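Local coordinates for protein endo-1,4-beta-xylanase 1 (Hypocrea jecorina, PDB 1XYN) that cleaves internal beta-1,4-xylosidic bonds in the main chain of xylan, a plant cell wall hemicellulose, releasing xylooligosaccharides and xylose, at residues A[14-24]-A[27-38]. Residues are numbered along the deposited sequence; the frame is centred on the assembly and turned at random.
Sequences QVSYSPSNTGF and NWNTQDDFVVGV
Ser16 O takes two donors: Asn27 N at 3.1 Å, tilted from the carbonyl plane, and a water that also reaches Ser18 OG and, weakly, Asn27 ND2. Ser16 N returns a nearly straight bond to Asn27 O (2.8 Å, 169° at the hydrogen), and Gln14 and Asn29, two residues along the antiparallel ladder, likewise exchange two backbone bonds. Their side-chain amides, with planes 23° apart, share a second water that donates to Gln14 OE1 and accepts from Asn29 ND2. Between these two hydrogen-bonded pairs, Val15 and Trp28 form a non-hydrogen-bonded pair whose side chains leave on the other face of the sheet, where Val15 CG2 lies over the Phe34 ring, 4.3 Å from its centroid. With CG anti to the backbone N (chi1 174°), Tyr17 lays its ring between Val36 CB on one face, 3.8 Å from the centroid, and Pro19 CD on the other; Val38 CG1 meets its edge, and OH is hydrogen-bonded to Asp6 OD1. A leucine in its place would probably leave the Asp6 carboxylate without this hydroxyl and Val36 and Pro19 without the flat ring they pack against. Nearby, Gly37 CA sits 3.9 Å above the centre of the Phe24 ring. The hairpin of strands 14-19 and 23-30 thus packs face to face on strand 34-40 in the family 11 beta-jelly-roll; strand 168-177 continues the hairpin's sheet beyond 23-30, while strands 5-10 and 155-166 flank 34-40 in the other.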
loop_
_atom_site.group_PDB
_atom_site.type_symbol
_atom_site.label_atom_id
_atom_site.label_comp_id
_atom_site.label_asym_id
_atom_site.label_seq_id
_atom_site.Cartn_x
_atom_site.Cartn_y
_atom_site.Cartn_z
ATOM N N GLN A 14 -13.278 -12.320 -1.687
ATOM C CA GLN A 14 -13.727 -13.403 -0.829
ATOM C C GLN A 14 -12.605 -13.965 0.055
ATOM O O GLN A 14 -11.714 -14.657 -0.428
ATOM C CB GLN A 14 -14.368 -14.499 -1.695
ATOM C CG GLN A 14 -15.022 -15.636 -0.918
ATOM C CD GLN A 14 -15.806 -16.597 -1.799
ATOM O OE1 GLN A 14 -15.742 -16.541 -3.025
ATOM N NE2 GLN A 14 -16.557 -17.490 -1.166
ATOM N N VAL A 15 -12.616 -13.589 1.335
ATOM C CA VAL A 15 -11.626 -14.070 2.306
ATOM C C VAL A 15 -12.366 -14.559 3.556
ATOM O O VAL A 15 -12.941 -13.764 4.300
ATOM C CB VAL A 15 -10.595 -12.968 2.715
ATOM C CG1 VAL A 15 -9.626 -13.511 3.773
ATOM C CG2 VAL A 15 -9.802 -12.494 1.503
ATOM N N SER A 16 -12.380 -15.876 3.740
ATOM C CA SER A 16 -13.036 -16.514 4.872
ATOM C C SER A 16 -11.991 -16.941 5.896
ATOM O O SER A 16 -11.402 -18.010 5.786
ATOM C CB SER A 16 -13.811 -17.738 4.391
ATOM O OG SER A 16 -14.431 -17.473 3.142
ATOM N N TYR A 17 -11.774 -16.096 6.893
ATOM C CA TYR A 17 -10.798 -16.349 7.939
ATOM C C TYR A 17 -11.459 -16.849 9.224
ATOM O O TYR A 17 -12.382 -16.226 9.736
ATOM C CB TYR A 17 -10.017 -15.055 8.215
ATOM C CG TYR A 17 -9.059 -15.138 9.378
ATOM C CD1 TYR A 17 -8.137 -16.182 9.476
ATOM C CD2 TYR A 17 -9.085 -14.177 10.391
ATOM C CE1 TYR A 17 -7.266 -16.272 10.556
ATOM C CE2 TYR A 17 -8.221 -14.258 11.469
ATOM C CZ TYR A 17 -7.317 -15.307 11.546
ATOM O OH TYR A 17 -6.474 -15.396 12.620
ATOM N N SER A 18 -10.942 -17.947 9.762
ATOM C CA SER A 18 -11.472 -18.526 10.989
ATOM C C SER A 18 -10.382 -18.770 12.028
ATOM O O SER A 18 -9.723 -19.812 12.013
ATOM C CB SER A 18 -12.190 -19.845 10.697
ATOM O OG SER A 18 -13.200 -19.676 9.721
ATOM N N PRO A 19 -10.150 -17.788 12.921
ATOM C CA PRO A 19 -9.133 -17.925 13.970
ATOM C C PRO A 19 -9.585 -18.899 15.059
ATOM O O PRO A 19 -10.776 -19.149 15.235
ATOM C CB PRO A 19 -9.011 -16.501 14.515
ATOM C CG PRO A 19 -10.381 -15.943 14.314
ATOM C CD PRO A 19 -10.732 -16.434 12.931
ATOM N N SER A 20 -8.621 -19.454 15.783
ATOM C CA SER A 20 -8.926 -20.384 16.850
ATOM C C SER A 20 -7.862 -20.277 17.931
ATOM O O SER A 20 -6.935 -19.460 17.840
ATOM C CB SER A 20 -9.040 -21.820 16.309
ATOM O OG SER A 20 -7.896 -22.603 16.607
ATOM N N ASN A 21 -8.034 -21.063 18.981
ATOM C CA ASN A 21 -7.097 -21.055 20.089
ATOM C C ASN A 21 -5.743 -21.676 19.749
ATOM O O ASN A 21 -4.717 -21.260 20.285
ATOM C CB ASN A 21 -7.724 -21.711 21.342
ATOM C CG ASN A 21 -8.186 -23.166 21.114
ATOM O OD1 ASN A 21 -8.180 -23.968 22.050
ATOM N ND2 ASN A 21 -8.619 -23.495 19.896
ATOM N N THR A 22 -5.736 -22.618 18.812
ATOM C CA THR A 22 -4.506 -23.300 18.431
ATOM C C THR A 22 -4.097 -23.090 16.980
ATOM O O THR A 22 -3.245 -23.812 16.465
ATOM C CB THR A 22 -4.631 -24.816 18.652
ATOM O OG1 THR A 22 -5.699 -25.330 17.843
ATOM C CG2 THR A 22 -4.908 -25.120 20.106
ATOM N N GLY A 23 -4.735 -22.143 16.303
ATOM C CA GLY A 23 -4.389 -21.897 14.919
ATOM C C GLY A 23 -5.402 -21.075 14.164
ATOM O O GLY A 23 -6.063 -20.192 14.723
ATOM N N PHE A 24 -5.504 -21.346 12.870
ATOM C CA PHE A 24 -6.430 -20.625 12.017
ATOM C C PHE A 24 -6.691 -21.360 10.719
ATOM O O PHE A 24 -5.957 -22.282 10.332
ATOM C CB PHE A 24 -5.917 -19.207 11.720
ATOM C CG PHE A 24 -4.689 -19.174 10.856
ATOM C CD1 PHE A 24 -3.424 -19.362 11.412
ATOM C CD2 PHE A 24 -4.797 -18.974 9.483
ATOM C CE1 PHE A 24 -2.286 -19.357 10.617
ATOM C CE2 PHE A 24 -3.664 -18.967 8.677
ATOM C CZ PHE A 24 -2.406 -19.160 9.244
ATOM N N ASN A 27 -9.840 -19.490 3.563
ATOM C CA ASN A 27 -10.254 -19.869 2.219
ATOM C C ASN A 27 -10.356 -18.515 1.557
ATOM O O ASN A 27 -10.913 -17.585 2.142
ATOM C CB ASN A 27 -11.629 -20.534 2.226
ATOM C CG ASN A 27 -11.562 -21.996 2.589
ATOM O OD1 ASN A 27 -11.127 -22.819 1.787
ATOM N ND2 ASN A 27 -11.999 -22.333 3.798
ATOM N N TRP A 28 -9.803 -18.374 0.361
ATOM C CA TRP A 28 -9.857 -17.080 -0.305
ATOM C C TRP A 28 -10.019 -17.188 -1.810
ATOM O O TRP A 28 -9.777 -18.240 -2.399
ATOM C CB TRP A 28 -8.612 -16.231 0.052
ATOM C CG TRP A 28 -7.297 -16.715 -0.564
ATOM C CD1 TRP A 28 -6.774 -16.335 -1.768
ATOM C CD2 TRP A 28 -6.377 -17.683 -0.018
ATOM N NE1 TRP A 28 -5.599 -17.009 -2.006
ATOM C CE2 TRP A 28 -5.331 -17.840 -0.957
ATOM C CE3 TRP A 28 -6.335 -18.427 1.168
ATOM C CZ2 TRP A 28 -4.258 -18.717 -0.748
ATOM C CZ3 TRP A 28 -5.266 -19.297 1.373
ATOM C CH2 TRP A 28 -4.242 -19.432 0.416
ATOM N N ASN A 29 -10.477 -16.095 -2.405
ATOM C CA ASN A 29 -10.680 -15.955 -3.845
ATOM C C ASN A 29 -10.767 -14.441 -4.037
ATOM O O ASN A 29 -11.851 -13.863 -4.154
ATOM C CB ASN A 29 -11.971 -16.637 -4.294
ATOM C CG ASN A 29 -12.085 -16.724 -5.806
ATOM O OD1 ASN A 29 -11.192 -16.282 -6.533
ATOM N ND2 ASN A 29 -13.181 -17.298 -6.288
ATOM N N THR A 30 -9.604 -13.799 -4.047
ATOM C CA THR A 30 -9.550 -12.352 -4.143
ATOM C C THR A 30 -8.419 -11.789 -5.004
ATOM O O THR A 30 -7.439 -12.475 -5.308
ATOM C CB THR A 30 -9.454 -11.758 -2.724
ATOM O OG1 THR A 30 -9.395 -10.335 -2.792
ATOM C CG2 THR A 30 -8.216 -12.272 -2.007
ATOM N N GLN A 31 -8.592 -10.540 -5.423
ATOM C CA GLN A 31 -7.598 -9.830 -6.224
ATOM C C GLN A 31 -6.802 -8.941 -5.284
ATOM O O GLN A 31 -5.717 -8.475 -5.623
ATOM C CB GLN A 31 -8.274 -8.939 -7.276
ATOM C CG GLN A 31 -8.819 -9.668 -8.491
ATOM C CD GLN A 31 -7.724 -10.163 -9.417
ATOM O OE1 GLN A 31 -7.463 -11.366 -9.505
ATOM N NE2 GLN A 31 -7.076 -9.235 -10.121
ATOM N N ASP A 32 -7.357 -8.722 -4.095
ATOM C CA ASP A 32 -6.744 -7.855 -3.099
ATOM C C ASP A 32 -5.975 -8.553 -1.983
ATOM O O ASP A 32 -6.376 -9.611 -1.492
ATOM C CB ASP A 32 -7.796 -6.923 -2.494
ATOM C CG ASP A 32 -8.555 -6.139 -3.539
ATOM O OD1 ASP A 32 -7.925 -5.520 -4.417
ATOM O OD2 ASP A 32 -9.795 -6.135 -3.476
ATOM N N ASP A 33 -4.905 -7.887 -1.550
ATOM C CA ASP A 33 -4.017 -8.371 -0.506
ATOM C C ASP A 33 -4.699 -8.463 0.850
ATOM O O ASP A 33 -5.520 -7.618 1.212
ATOM C CB ASP A 33 -2.790 -7.446 -0.404
ATOM C CG ASP A 33 -1.751 -7.935 0.608
ATOM O OD1 ASP A 33 -1.506 -9.159 0.674
ATOM O OD2 ASP A 33 -1.170 -7.092 1.330
ATOM N N PHE A 34 -4.321 -9.490 1.598
ATOM C CA PHE A 34 -4.837 -9.734 2.931
ATOM C C PHE A 34 -3.747 -10.471 3.710
ATOM O O PHE A 34 -2.961 -11.234 3.133
ATOM C CB PHE A 34 -6.102 -10.597 2.863
ATOM C CG PHE A 34 -5.868 -11.985 2.335
ATOM C CD1 PHE A 34 -5.866 -12.235 0.973
ATOM C CD2 PHE A 34 -5.635 -13.044 3.205
ATOM C CE1 PHE A 34 -5.630 -13.525 0.479
ATOM C CE2 PHE A 34 -5.397 -14.335 2.720
ATOM C CZ PHE A 34 -5.396 -14.571 1.354
ATOM N N VAL A 35 -3.667 -10.197 5.005
ATOM C CA VAL A 35 -2.695 -10.847 5.873
ATOM C C VAL A 35 -3.446 -11.336 7.105
ATOM O O VAL A 35 -3.879 -10.525 7.926
ATOM C CB VAL A 35 -1.592 -9.863 6.347
ATOM C CG1 VAL A 35 -0.504 -10.623 7.109
ATOM C CG2 VAL A 35 -1.005 -9.096 5.176
ATOM N N VAL A 36 -3.633 -12.651 7.225
ATOM C CA VAL A 36 -4.330 -13.206 8.384
ATOM C C VAL A 36 -3.487 -14.281 9.047
ATOM O O VAL A 36 -2.727 -14.984 8.386
ATOM C CB VAL A 36 -5.676 -13.862 8.008
ATOM C CG1 VAL A 36 -6.641 -12.841 7.440
ATOM C CG2 VAL A 36 -5.445 -15.017 7.044
ATOM N N GLY A 37 -3.667 -14.444 10.350
ATOM C CA GLY A 37 -2.926 -15.456 11.074
ATOM C C GLY A 37 -3.022 -15.183 12.553
ATOM O O GLY A 37 -3.641 -14.201 12.964
ATOM N N VAL A 38 -2.406 -16.041 13.355
ATOM C CA VAL A 38 -2.437 -15.885 14.807
ATOM C C VAL A 38 -1.045 -15.972 15.422
ATOM O O VAL A 38 -0.141 -16.578 14.856
ATOM C CB VAL A 38 -3.376 -16.932 15.473
ATOM C CG1 VAL A 38 -4.785 -16.806 14.906
ATOM C CG2 VAL A 38 -2.838 -18.343 15.288
HETATM O O HOH W 1 -15.476 -18.885 -4.812
HETATM O O HOH W 2 -12.654 -20.370 6.551
#